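Local coordinates for PHB depolymerase (Penicillium funiculosum, PDB 2D81), which catalyses the hydrolysis of polyhydroxybutyrate, a microbial polyester, through a circularly permuted alpha/beta-hydrolase fold that binds several monomer units of the chain, at residues A[278-283]-A[289-294]. Numbering follows the deposited sequence.
Sequences LSNPNG and GWYGSN. With RB3 ((1R)-3-{[(1R)-3-methoxy-1-methyl-3-oxopropyl]oxy}-1-methyl-3-oxopropyl (3R)-3-hydroxybutanoate), chain C.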
loop_
_atom_site.group_PDB
_atom_site.type_symbol
_atom_site.label_atom_id
_atom_site.label_comp_id
_atom_site.label_asym_id
_atom_site.label_seq_id
_atom_site.Cartn_x
_atom_site.Cartn_y
_atom_site.Cartn_z
ATOM N N LEU A 278 6.054 11.957 -18.561
ATOM C CA LEU A 278 6.481 12.183 -17.188
ATOM C C LEU A 278 7.568 11.175 -16.814
ATOM O O LEU A 278 7.520 10.013 -17.226
ATOM C CB LEU A 278 5.284 12.032 -16.244
ATOM C CG LEU A 278 5.426 12.626 -14.843
ATOM C CD1 LEU A 278 5.423 14.145 -14.941
ATOM C CD2 LEU A 278 4.284 12.154 -13.959
ATOM N N SER A 279 8.550 11.621 -16.040
ATOM C CA SER A 279 9.556 10.716 -15.503
ATOM C C SER A 279 9.161 10.306 -14.087
ATOM O O SER A 279 8.156 10.783 -13.556
ATOM C CB SER A 279 10.934 11.388 -15.504
ATOM O OG SER A 279 10.912 12.622 -14.808
ATOM N N ASN A 280 9.947 9.422 -13.482
ATOM C CA ASN A 280 9.652 8.929 -12.136
ATOM C C ASN A 280 10.908 8.994 -11.264
ATOM O O ASN A 280 11.315 8.004 -10.658
ATOM C CB ASN A 280 9.127 7.492 -12.236
ATOM C CG ASN A 280 8.780 6.894 -10.889
ATOM O OD1 ASN A 280 8.494 7.608 -9.926
ATOM N ND2 ASN A 280 8.780 5.570 -10.823
ATOM N N PRO A 281 11.528 10.181 -11.177
ATOM C CA PRO A 281 12.745 10.386 -10.386
ATOM C C PRO A 281 12.608 10.114 -8.890
ATOM O O PRO A 281 13.606 9.879 -8.211
ATOM C CB PRO A 281 13.095 11.843 -10.675
ATOM C CG PRO A 281 11.749 12.474 -10.822
ATOM C CD PRO A 281 11.025 11.467 -11.695
ATOM N N ASN A 282 11.378 10.148 -8.384
ATOM C CA ASN A 282 11.137 9.983 -6.952
ATOM C C ASN A 282 10.897 8.528 -6.543
ATOM O O ASN A 282 10.772 8.224 -5.356
ATOM C CB ASN A 282 9.946 10.844 -6.524
ATOM C CG ASN A 282 10.231 12.336 -6.637
ATOM O OD1 ASN A 282 9.316 13.158 -6.619
ATOM N ND2 ASN A 282 11.505 12.689 -6.747
ATOM N N GLY A 283 10.832 7.629 -7.519
ATOM C CA GLY A 283 10.661 6.224 -7.198
ATOM C C GLY A 283 9.300 5.954 -6.591
ATOM O O GLY A 283 9.183 5.328 -5.526
ATOM N N GLY A 289 0.442 5.608 -15.054
ATOM C CA GLY A 289 0.634 4.956 -16.337
ATOM C C GLY A 289 2.049 5.015 -16.891
ATOM O O GLY A 289 2.246 4.869 -18.100
ATOM N N TRP A 290 3.038 5.223 -16.023
ATOM C CA TRP A 290 4.436 5.202 -16.453
ATOM C C TRP A 290 4.770 3.930 -17.228
ATOM O O TRP A 290 5.402 3.976 -18.284
ATOM C CB TRP A 290 5.383 5.287 -15.251
ATOM C CG TRP A 290 5.543 6.646 -14.656
ATOM C CD1 TRP A 290 5.968 7.779 -15.291
ATOM C CD2 TRP A 290 5.342 7.003 -13.288
ATOM N NE1 TRP A 290 6.048 8.822 -14.396
ATOM C CE2 TRP A 290 5.668 8.372 -13.159
ATOM C CE3 TRP A 290 4.917 6.298 -12.154
ATOM C CZ2 TRP A 290 5.582 9.050 -11.941
ATOM C CZ3 TRP A 290 4.832 6.972 -10.941
ATOM C CH2 TRP A 290 5.162 8.336 -10.845
ATOM N N TYR A 291 4.347 2.790 -16.694
ATOM C CA TYR A 291 4.842 1.510 -17.179
ATOM C C TYR A 291 3.776 0.691 -17.894
ATOM O O TYR A 291 3.862 -0.533 -17.964
ATOM C CB TYR A 291 5.439 0.723 -16.009
ATOM C CG TYR A 291 6.496 1.518 -15.279
ATOM C CD1 TYR A 291 6.274 2.002 -13.986
ATOM C CD2 TYR A 291 7.691 1.861 -15.912
ATOM C CE1 TYR A 291 7.216 2.813 -13.352
ATOM C CE2 TYR A 291 8.633 2.669 -15.288
ATOM C CZ TYR A 291 8.393 3.142 -14.011
ATOM O OH TYR A 291 9.328 3.950 -13.402
ATOM N N GLY A 292 2.776 1.376 -18.437
ATOM C CA GLY A 292 1.778 0.698 -19.244
ATOM C C GLY A 292 0.386 1.256 -19.035
ATOM O O GLY A 292 0.091 1.850 -17.997
ATOM N N SER A 293 -0.475 1.055 -20.026
ATOM C CA SER A 293 -1.842 1.547 -19.971
ATOM C C SER A 293 -2.691 0.784 -18.958
ATOM O O SER A 293 -3.734 1.268 -18.535
ATOM C CB SER A 293 -2.484 1.453 -21.357
ATOM O OG SER A 293 -2.405 0.133 -21.860
ATOM N N ASN A 294 -2.241 -0.408 -18.572
ATOM C CA ASN A 294 -2.987 -1.242 -17.627
ATOM C C ASN A 294 -2.412 -1.211 -16.211
ATOM O O ASN A 294 -2.575 -2.168 -15.454
ATOM C CB ASN A 294 -3.022 -2.690 -18.115
ATOM C CG ASN A 294 -1.667 -3.181 -18.567
ATOM O OD1 ASN A 294 -0.649 -2.899 -17.933
ATOM N ND2 ASN A 294 -1.644 -3.923 -19.669
HETATM O O1M RB3 C . 4.089 14.123 -3.358
HETATM C C1A RB3 C . 4.034 12.876 -3.442
HETATM O O1A RB3 C . 5.013 12.105 -3.544
HETATM C C2A RB3 C . 2.642 12.240 -3.417
HETATM C C3A RB3 C . 2.398 11.384 -4.662
HETATM C C4A RB3 C . 0.986 10.801 -4.583
HETATM O O3A RB3 C . 2.511 12.211 -5.832
HETATM C C1B RB3 C . 3.101 11.562 -6.873
HETATM O O1B RB3 C . 3.091 10.334 -6.937
HETATM C C2B RB3 C . 3.779 12.401 -7.959
HETATM C C3B RB3 C . 4.066 11.616 -9.243
HETATM C C4B RB3 C . 2.772 11.143 -9.909
HETATM O O3B RB3 C . 4.764 12.469 -10.164
HETATM C C1C RB3 C . 6.108 12.474 -9.953
HETATM O O1C RB3 C . 6.558 12.380 -8.812
HETATM C C2C RB3 C . 7.049 12.613 -11.152
HETATM C C3C RB3 C . 7.919 13.865 -11.026
HETATM C C4C RB3 C . 8.833 14.009 -12.244
HETATM O O3C RB3 C . 7.084 15.017 -10.891
#
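With CG opposite the backbone N (chi1 -180°), Asn-280 lays its amide over the indole of Trp-290, whose own CG lies opposite its carbonyl carbon and carries the ring toward the end of strand 277-280. Amide and indole planes stack only 16° apart. CB of Asn-280 makes a CH-pi contact 3.9 Å from the centroid of the six-membered ring, and OD1 sits above the same face, 3.5 Å from CH2 of Trp-290. ND2 gives its hydrogen almost straight (174°) to OH of Tyr-291 at 3.1 Å, the hydroxyl lying in the amide plane of Asn-280. OD1 accepts a bond from Cys-284 N, so both ends of the amide are engaged, which fixes its rotation; Tyr-291 OH is in turn hydrogen-bonded to OD2 of Asp-266. On the pyrrole side, NE1 of Trp-290 makes a weak, bent hydrogen bond to Ser-279 O at 3.0 Å, while Leu-278 O meets CD1 at the ring edge. CD2 of Leu-278 packs 3.9 Å from CZ2 of Trp-290. Asp-286 receives the backbone N-H groups of Gly-289, Trp-290 and Tyr-291, holding the start of the type I turn 289-292. The bound hydroxybutyrate trimer RB3 lies beside this assembly: its methyl C4B is 3.8 Å from CH2 of Trp-290, and its C4C is 3.4 Å from CD of Pro-281. Largely apolar surfaces of Leu-278, Pro-281 and Trp-290 thus meet the ligand, whereas the Asn-280 amide lies over one indole face as a second-shell group, consistent with recognition of the hydroxybutyrate methyls partly by apolar contact, with Trp-287 NE1 adding a hydrogen bond.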